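Local structure of cellulase (Clostridium cellulovorans, 6UI3) at residues N109-Q114 against A121-E126; P153-D158 against S163-V168. The protein probably hydrolyses internal beta-1,4 bonds of cellulose and related plant polysaccharides such as xylan, this chain being the family 5 endoglucanase domain of a longer multidomain cellulase. All blocks are in the same frame, centred on the assembly; numbering follows the deposited sequence.

Contact 1: residues N109-Q114 against A121-E126; sequences NKFQGQ and AAIINE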
ATOM      1  N   ASN A 109       8.324  -7.609  -7.527  1.00  7.36           N
ATOM      2  CA  ASN A 109       8.571  -8.579  -8.584  1.00  7.69           C
ATOM      3  C   ASN A 109       9.356  -7.876  -9.686  1.00  8.21           C
ATOM      4  O   ASN A 109       9.180  -6.676  -9.924  1.00  8.27           O
ATOM      5  CB  ASN A 109       7.268  -9.091  -9.198  1.00  7.94           C
ATOM      6  CG  ASN A 109       6.749 -10.338  -8.530  1.00  8.23           C
ATOM      7  OD1 ASN A 109       6.711 -10.454  -7.300  1.00  9.24           O
ATOM      8  ND2 ASN A 109       6.298 -11.279  -9.340  1.00  8.97           N
ATOM      9  N   LYS A 110      10.198  -8.628 -10.392  1.00  8.19           N
ATOM     10  CA  LYS A 110      10.946  -8.062 -11.511  0.65  9.00           C
ATOM     11  C   LYS A 110      10.035  -7.305 -12.475  1.00  8.74           C
ATOM     12  O   LYS A 110      10.392  -6.234 -12.970  1.00  9.22           O
ATOM     13  CB  LYS A 110      11.678  -9.185 -12.251  0.65 10.79           C
ATOM     14  CG  LYS A 110      12.469  -8.728 -13.462  0.65 13.47           C
ATOM     15  CD  LYS A 110      13.711  -7.972 -13.055  0.65 20.81           C
ATOM     16  CE  LYS A 110      14.852  -8.176 -14.050  0.65 25.00           C
ATOM     17  NZ  LYS A 110      16.191  -7.948 -13.417  0.65 27.21           N
ATOM     18  N   PHE A 111       8.851  -7.845 -12.766  1.00  8.08           N
ATOM     19  CA  PHE A 111       8.000  -7.197 -13.766  1.00  8.17           C
ATOM     20  C   PHE A 111       7.504  -5.820 -13.339  1.00  8.39           C
ATOM     21  O   PHE A 111       7.056  -5.051 -14.193  1.00  7.85           O
ATOM     22  CB  PHE A 111       6.864  -8.117 -14.250  1.00  8.08           C
ATOM     23  CG  PHE A 111       5.609  -8.177 -13.380  1.00  7.79           C
ATOM     24  CD1 PHE A 111       4.650  -7.183 -13.455  1.00  8.27           C
ATOM     25  CD2 PHE A 111       5.339  -9.274 -12.584  1.00  8.01           C
ATOM     26  CE1 PHE A 111       3.490  -7.254 -12.723  1.00  7.96           C
ATOM     27  CE2 PHE A 111       4.155  -9.346 -11.845  1.00  8.80           C
ATOM     28  CZ  PHE A 111       3.242  -8.342 -11.929  1.00  8.42           C
ATOM     29  N   GLN A 112       7.576  -5.489 -12.050  1.00  7.57           N
ATOM     30  CA  GLN A 112       7.187  -4.157 -11.599  1.00  7.37           C
ATOM     31  C   GLN A 112       7.913  -3.059 -12.355  1.00  7.83           C
ATOM     32  O   GLN A 112       7.388  -1.942 -12.480  1.00  8.51           O
ATOM     33  CB  GLN A 112       7.492  -4.022 -10.105  1.00  7.38           C
ATOM     34  CG  GLN A 112       7.060  -2.686  -9.490  1.00  8.61           C
ATOM     35  CD  GLN A 112       7.428  -2.598  -8.015  1.00  7.89           C
ATOM     36  OE1 GLN A 112       6.574  -2.718  -7.147  1.00  9.70           O
ATOM     37  NE2 GLN A 112       8.706  -2.422  -7.725  1.00  9.22           N
ATOM     38  N   GLY A 113       9.145  -3.326 -12.803  1.00  8.36           N
ATOM     39  CA  GLY A 113       9.938  -2.345 -13.524  1.00  8.84           C
ATOM     40  C   GLY A 113       9.927  -2.475 -15.032  1.00  8.55           C
ATOM     41  O   GLY A 113      10.800  -1.931 -15.710  1.00 10.17           O
ATOM     42  N   GLN A 114       8.942  -3.197 -15.561  1.00  8.46           N
ATOM     43  CA  GLN A 114       8.876  -3.526 -16.983  1.00  9.04           C
ATOM     44  C   GLN A 114       7.570  -3.057 -17.617  1.00  9.00           C
ATOM     45  O   GLN A 114       7.091  -3.647 -18.590  1.00  9.45           O
ATOM     46  CB  GLN A 114       9.120  -5.016 -17.202  1.00  9.53           C
ATOM     47  CG  GLN A 114      10.502  -5.449 -16.689  1.00 10.13           C
ATOM     48  CD  GLN A 114      10.769  -6.905 -16.947  1.00 10.98           C
ATOM     49  OE1 GLN A 114       9.976  -7.764 -16.587  1.00 11.08           O
ATOM     50  NE2 GLN A 114      11.884  -7.187 -17.603  1.00 12.55           N
ATOM     51  N   ALA A 121       3.070  -7.704 -23.094  1.00 10.20           N
ATOM     52  CA  ALA A 121       2.418  -9.011 -23.127  1.00 11.14           C
ATOM     53  C   ALA A 121       2.931  -9.894 -21.998  1.00 10.92           C
ATOM     54  O   ALA A 121       2.153 -10.584 -21.327  1.00 11.02           O
ATOM     55  CB  ALA A 121       2.625  -9.680 -24.489  1.00 13.98           C
ATOM     56  N   ALA A 122       4.242  -9.872 -21.751  1.00 10.02           N
ATOM     57  CA  ALA A 122       4.813 -10.735 -20.725  1.00  9.63           C
ATOM     58  C   ALA A 122       4.374 -10.335 -19.324  1.00  9.59           C
ATOM     59  O   ALA A 122       4.133 -11.207 -18.479  1.00  9.56           O
ATOM     60  CB  ALA A 122       6.335 -10.729 -20.823  1.00 11.40           C
ATOM     61  N   ILE A 123       4.296  -9.031 -19.029  1.00  8.66           N
ATOM     62  CA  ILE A 123       3.915  -8.629 -17.672  1.00  8.85           C
ATOM     63  C   ILE A 123       2.431  -8.884 -17.433  1.00  8.51           C
ATOM     64  O   ILE A 123       2.021  -9.237 -16.317  1.00  8.78           O
ATOM     65  CB  ILE A 123       4.315  -7.175 -17.320  1.00  9.15           C
ATOM     66  CG1 ILE A 123       3.416  -6.149 -18.011  1.00  9.49           C
ATOM     67  CG2 ILE A 123       5.786  -6.955 -17.608  1.00  9.54           C
ATOM     68  CD1 ILE A 123       3.797  -4.696 -17.715  1.00 10.52           C
ATOM     69  N   ILE A 124       1.603  -8.713 -18.453  1.00  8.46           N
ATOM     70  CA  ILE A 124       0.188  -8.999 -18.268  1.00  9.46           C
ATOM     71  C   ILE A 124      -0.018 -10.498 -18.072  1.00  9.18           C
ATOM     72  O   ILE A 124      -0.842 -10.928 -17.255  1.00  9.19           O
ATOM     73  CB  ILE A 124      -0.658  -8.385 -19.401  1.00 10.12           C
ATOM     74  CG1 ILE A 124      -0.589  -6.848 -19.329  1.00 10.58           C
ATOM     75  CG2 ILE A 124      -2.103  -8.876 -19.316  1.00 11.37           C
ATOM     76  CD1 ILE A 124      -1.304  -6.096 -20.407  1.00 12.86           C
ATOM     77  N   ASN A 125       0.743 -11.319 -18.796  1.00  8.82           N
ATOM     78  CA  ASN A 125       0.642 -12.767 -18.621  1.00  9.56           C
ATOM     79  C   ASN A 125       1.096 -13.197 -17.225  1.00  9.51           C
ATOM     80  O   ASN A 125       0.392 -13.949 -16.536  1.00  9.37           O
ATOM     81  CB  ASN A 125       1.445 -13.469 -19.715  1.00 10.64           C
ATOM     82  CG  ASN A 125       1.334 -14.972 -19.642  1.00 11.27           C
ATOM     83  OD1 ASN A 125       0.249 -15.544 -19.739  1.00 13.34           O
ATOM     84  ND2 ASN A 125       2.459 -15.621 -19.455  1.00 12.34           N
ATOM     85  N   GLU A 126       2.254 -12.704 -16.771  1.00  8.62           N
ATOM     86  CA  GLU A 126       2.712 -13.064 -15.432  1.00  8.53           C
ATOM     87  C   GLU A 126       1.753 -12.548 -14.366  1.00  8.31           C
ATOM     88  O   GLU A 126       1.393 -13.282 -13.436  1.00  8.75           O
ATOM     89  CB  GLU A 126       4.139 -12.560 -15.189  1.00  8.75           C
ATOM     90  CG  GLU A 126       4.679 -12.943 -13.811  1.00  8.94           C
ATOM     91  CD  GLU A 126       6.117 -12.517 -13.559  1.00 10.02           C
ATOM     92  OE1 GLU A 126       6.768 -11.990 -14.485  1.00 10.92           O
ATOM     93  OE2 GLU A 126       6.595 -12.710 -12.415  1.00 10.45           O
TER
HETATM   94  O   HOH W   1       8.434 -10.738 -11.919  1.00  9.82           O

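Contact 2: residues P153-D158 against S163-V168; sequences PRHEED and SEYFNV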
ATOM      1  N   PRO A 153       4.381   0.414 -10.203  1.00  6.79           N
ATOM      2  CA  PRO A 153       4.671   0.006 -11.584  1.00  7.13           C
ATOM      3  C   PRO A 153       5.378   1.103 -12.358  1.00  7.92           C
ATOM      4  O   PRO A 153       4.974   2.269 -12.317  1.00  7.79           O
ATOM      5  CB  PRO A 153       3.277  -0.251 -12.175  1.00  7.42           C
ATOM      6  CG  PRO A 153       2.357   0.631 -11.351  1.00  7.49           C
ATOM      7  CD  PRO A 153       2.936   0.575  -9.960  1.00  7.39           C
ATOM      8  N   ARG A 154       6.401   0.718 -13.113  1.00  7.56           N
ATOM      9  CA  ARG A 154       7.202   1.716 -13.804  1.00  7.87           C
ATOM     10  C   ARG A 154       8.042   1.046 -14.879  1.00  8.77           C
ATOM     11  O   ARG A 154       8.100  -0.181 -14.987  1.00  9.00           O
ATOM     12  CB  ARG A 154       8.095   2.476 -12.809  1.00  9.22           C
ATOM     13  CG  ARG A 154       9.089   1.599 -12.087  1.00  9.03           C
ATOM     14  CD  ARG A 154       9.805   2.416 -11.049  1.00 10.18           C
ATOM     15  NE  ARG A 154      10.836   1.757 -10.277  1.00 10.41           N
ATOM     16  CZ  ARG A 154      10.614   1.078  -9.161  1.00 10.31           C
ATOM     17  NH1 ARG A 154       9.386   0.881  -8.719  1.00 10.37           N
ATOM     18  NH2 ARG A 154      11.643   0.593  -8.485  1.00 12.28           N
ATOM     19  N   HIS A 155       8.720   1.876 -15.663  1.00  9.21           N
ATOM     20  CA  HIS A 155       9.779   1.443 -16.562  1.00  9.50           C
ATOM     21  C   HIS A 155      11.106   1.723 -15.871  1.00 10.73           C
ATOM     22  O   HIS A 155      11.457   2.886 -15.643  1.00 11.83           O
ATOM     23  CB  HIS A 155       9.692   2.212 -17.877  1.00 11.09           C
ATOM     24  CG  HIS A 155      10.892   2.055 -18.761  1.00 12.05           C
ATOM     25  ND1 HIS A 155      11.095   0.949 -19.559  1.00 13.08           N
ATOM     26  CD2 HIS A 155      11.956   2.866 -18.968  1.00 12.54           C
ATOM     27  CE1 HIS A 155      12.226   1.089 -20.226  1.00 13.73           C
ATOM     28  NE2 HIS A 155      12.769   2.245 -19.885  1.00 14.00           N
ATOM     29  N   GLU A 156      11.844   0.660 -15.539  1.00 10.77           N
ATOM     30  CA  GLU A 156      13.207   0.758 -14.983  1.00 12.10           C
ATOM     31  C   GLU A 156      13.160   1.677 -13.762  1.00 11.27           C
ATOM     32  O   GLU A 156      12.372   1.416 -12.842  1.00 12.78           O
ATOM     33  CB  GLU A 156      14.215   1.127 -16.066  1.00 15.36           C
ATOM     34  CG  GLU A 156      14.289   0.092 -17.157  1.00 21.59           C
ATOM     35  CD  GLU A 156      15.361   0.388 -18.187  1.00 31.68           C
ATOM     36  OE1 GLU A 156      15.961   1.483 -18.139  1.00 35.78           O
ATOM     37  OE2 GLU A 156      15.592  -0.478 -19.051  1.00 35.68           O
ATOM     38  N   GLU A 157      14.004   2.705 -13.686  1.00 13.19           N
ATOM     39  CA  GLU A 157      13.976   3.701 -12.617  1.00 14.39           C
ATOM     40  C   GLU A 157      13.580   5.077 -13.151  1.00 14.63           C
ATOM     41  O   GLU A 157      14.075   6.116 -12.702  1.00 15.49           O
ATOM     42  CB  GLU A 157      15.313   3.734 -11.877  1.00 15.82           C
ATOM     43  CG  GLU A 157      15.607   2.461 -11.106  1.00 17.00           C
ATOM     44  CD  GLU A 157      14.603   2.221  -9.984  1.00 19.32           C
ATOM     45  OE1 GLU A 157      14.174   3.191  -9.323  1.00 21.92           O
ATOM     46  OE2 GLU A 157      14.240   1.061  -9.757  1.00 20.89           O
ATOM     47  N   ASP A 158      12.665   5.090 -14.119  1.00 12.67           N
ATOM     48  CA  ASP A 158      12.106   6.325 -14.670  1.00 12.04           C
ATOM     49  C   ASP A 158      10.872   6.675 -13.846  1.00 12.39           C
ATOM     50  O   ASP A 158       9.796   6.096 -14.025  1.00 12.69           O
ATOM     51  CB  ASP A 158      11.775   6.160 -16.150  1.00 13.06           C
ATOM     52  CG  ASP A 158      11.176   7.410 -16.759  1.00 14.56           C
ATOM     53  OD1 ASP A 158      10.956   8.389 -16.018  1.00 14.67           O
ATOM     54  OD2 ASP A 158      10.943   7.429 -17.984  1.00 15.30           O
ATOM     55  N   SER A 163       3.596   8.661 -21.720  1.00 12.51           N
ATOM     56  CA  SER A 163       2.271   8.149 -22.055  0.59 13.37           C
ATOM     57  C   SER A 163       2.324   6.678 -22.448  1.00 12.61           C
ATOM     58  O   SER A 163       1.405   5.915 -22.138  1.00 12.25           O
ATOM     59  CB  SER A 163       1.646   8.991 -23.168  0.59 15.56           C
ATOM     60  OG  SER A 163       1.323  10.282 -22.675  0.59 17.23           O
ATOM     61  N   GLU A 164       3.393   6.256 -23.135  1.00 12.10           N
ATOM     62  CA  GLU A 164       3.534   4.844 -23.479  1.00 12.62           C
ATOM     63  C   GLU A 164       3.397   3.982 -22.230  1.00 10.73           C
ATOM     64  O   GLU A 164       2.628   3.021 -22.205  1.00 10.62           O
ATOM     65  CB  GLU A 164       4.898   4.565 -24.126  1.00 13.43           C
ATOM     66  CG  GLU A 164       5.147   3.072 -24.418  1.00 14.54           C
ATOM     67  CD  GLU A 164       6.618   2.725 -24.665  1.00 16.51           C
ATOM     68  OE1 GLU A 164       7.371   3.571 -25.204  1.00 17.45           O
ATOM     69  OE2 GLU A 164       7.020   1.588 -24.317  1.00 15.07           O
ATOM     70  N   TYR A 165       4.163   4.309 -21.187  1.00  9.98           N
ATOM     71  CA  TYR A 165       4.166   3.477 -19.993  1.00  9.43           C
ATOM     72  C   TYR A 165       2.849   3.620 -19.245  1.00  8.94           C
ATOM     73  O   TYR A 165       2.341   2.644 -18.678  1.00  8.95           O
ATOM     74  CB  TYR A 165       5.325   3.856 -19.069  1.00  9.47           C
ATOM     75  CG  TYR A 165       6.688   4.007 -19.710  1.00  9.75           C
ATOM     76  CD1 TYR A 165       7.041   3.311 -20.857  1.00 10.50           C
ATOM     77  CD2 TYR A 165       7.627   4.869 -19.168  1.00 10.89           C
ATOM     78  CE1 TYR A 165       8.307   3.466 -21.426  1.00 12.20           C
ATOM     79  CE2 TYR A 165       8.878   5.031 -19.732  1.00 10.19           C
ATOM     80  CZ  TYR A 165       9.213   4.336 -20.861  1.00 11.38           C
ATOM     81  OH  TYR A 165      10.470   4.506 -21.429  1.00 14.17           O
ATOM     82  N   PHE A 166       2.285   4.838 -19.215  1.00  8.89           N
ATOM     83  CA  PHE A 166       1.001   5.013 -18.550  1.00  8.66           C
ATOM     84  C   PHE A 166      -0.042   4.111 -19.190  1.00  8.80           C
ATOM     85  O   PHE A 166      -0.874   3.521 -18.496  1.00  8.47           O
ATOM     86  CB  PHE A 166       0.504   6.462 -18.620  1.00  9.39           C
ATOM     87  CG  PHE A 166       1.437   7.508 -18.028  1.00  9.42           C
ATOM     88  CD1 PHE A 166       2.432   7.195 -17.115  1.00  9.92           C
ATOM     89  CD2 PHE A 166       1.280   8.840 -18.399  1.00 11.16           C
ATOM     90  CE1 PHE A 166       3.249   8.187 -16.595  1.00  9.81           C
ATOM     91  CE2 PHE A 166       2.093   9.823 -17.878  1.00 10.89           C
ATOM     92  CZ  PHE A 166       3.084   9.506 -16.984  1.00 11.10           C
ATOM     93  N   ASN A 167      -0.027   4.007 -20.520  1.00  9.29           N
ATOM     94  CA  ASN A 167      -1.022   3.196 -21.216  0.53  9.67           C
ATOM     95  C   ASN A 167      -0.813   1.711 -20.955  1.00  9.20           C
ATOM     96  O   ASN A 167      -1.783   0.962 -20.824  1.00  9.38           O
ATOM     97  CB  ASN A 167      -1.006   3.463 -22.722  0.53 11.49           C
ATOM     98  CG  ASN A 167      -1.902   2.501 -23.482  0.53 13.26           C
ATOM     99  OD1 ASN A 167      -3.126   2.559 -23.361  0.53 14.68           O
ATOM    100  ND2 ASN A 167      -1.297   1.598 -24.252  0.53 14.69           N
ATOM    101  N   VAL A 168       0.447   1.263 -20.884  1.00  9.35           N
ATOM    102  CA  VAL A 168       0.711  -0.138 -20.546  1.00  9.39           C
ATOM    103  C   VAL A 168       0.115  -0.469 -19.182  1.00  8.19           C
ATOM    104  O   VAL A 168      -0.533  -1.504 -19.008  1.00  7.87           O
ATOM    105  CB  VAL A 168       2.218  -0.447 -20.601  1.00  9.36           C
ATOM    106  CG1 VAL A 168       2.513  -1.824 -20.027  1.00 10.06           C
ATOM    107  CG2 VAL A 168       2.715  -0.391 -22.018  1.00 11.74           C
TER
HETATM  108  O   HOH W   2      12.172   6.109 -20.026  0.94 19.34           O

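Contact 1: residues N109-Q114 against A121-E126
Phe111 and Ile123 form the apolar half of this contact. Phe111 CB lies 3.7 Å from Ile123 CG2, and Phe111 CD1 lies 3.9 Å from Ile123 CB. Chi1 of 83°, with CG between the backbone N and the carbonyl carbon, brings the Phe111 ring up against both Ile123 and Glu126. Ile123 O sits over one face of that ring. The far end of Ile123 reaches the backbone just after the 3-10 segment 110-112, with CD1 3.6 Å from Gln114 O. Gln114 adds its CB, 3.9 Å from Ile123 CG2.

Glu126 meets the same ring with its carboxylate. The chain is extended, and Glu126 CD comes within 3.5 Å of Phe111 CD2. The approach is oblique, with ring and carboxylate planes 60° apart.

The polar contacts gather at Glu126 OE2. Asn109 ND2 gives it only a weak bond, 3.4 Å long and bent to 136°. A water makes the shorter link: it donates to Glu126 OE2 at 2.7 Å and accepts from Phe111 N at 3.0 Å. Outside the two segments, Tyr73 OH is hydrogen-bonded to Glu126 OE2, and Trp69 N to Asn109 OD1.

Segment 109-114 thus meets helix 120-137 in a largely buried contact, an apolar patch with a polar margin. The water satisfies the Phe111 N-H and donates to the carboxylate, linking turn and helix. Its bond and that from Tyr73 would probably help Glu126 keep a negative charge beside the ring. The direct amide bond seems to add little.

Contact 2: residues P153-D158 against S163-V168
The loop that follows barrel strand 145-148 turns back here onto helix 163-182, within one beta-alpha unit of the TIM barrel. His155 and Tyr165 make the main contact. Their rings are nearly parallel, with planes at 21° and centroids 4.5 Å apart, but are slid so far that they barely overlap. The stack is therefore a marginal one. A CH-pi contact is better placed: His155 CB lies 3.6 Å from the centroid of the Tyr165 ring, close to the ring normal. The displacement carries the phenol oxygen over the imidazole, and Tyr165 OH is 3.3 Å from His155 CD2. On the opposite face of the imidazole lies Glu156 CG. His155 ND1 bonds to Asp116 OD2, which helps fix the ring's rotation.

Asp158 comes to the edge of the same phenol. Its OD2 is 3.6 Å from Tyr165 CE2, near the ring plane, and the carboxylate stands almost perpendicular to the ring. Chi1 of 179° directs this carboxylate across to the tyrosine. A water lies 2.7 Å from Asp158 OD2, to which it donates, and 2.7 Å from Tyr165 OH. Asp158 OD1 accepts from Val160 N and Gly161 N, so the two oxygens have separate partners. Within the loop, Arg154 NH2 forms a salt bridge to Glu157 OE2 at 2.9 Å.

Tyr197, beyond strand 192-195, bonds through its OH to His155 N and Asp158 O. On the helix side, Val168 packs against Lys120 of helix 120-137, the preceding helix of the barrel.

How the contacts relate
Contacts 1 and 2 follow one another along the chain, in successive beta-alpha units, with centres about 11 Å apart. Their loops run side by side and are probably joined by two backbone hydrogen bonds: Gly113 O to Glu156 N at 2.8 Å and Gln112 O to Arg154 N at 2.9 Å. Their helices also meet, with Ile123 CD1 3.9 Å from Val168 CG1. Both loops follow barrel strands, at the end where family 5 enzymes have their active site. Asn151, Gln152 and Pro153 probably occupy the place of the family's Asn-Glu-Pro motif after strand 145-148. Gln112 OE1 of contact 1 bonds to Asn151 ND2 and Gln152 N there.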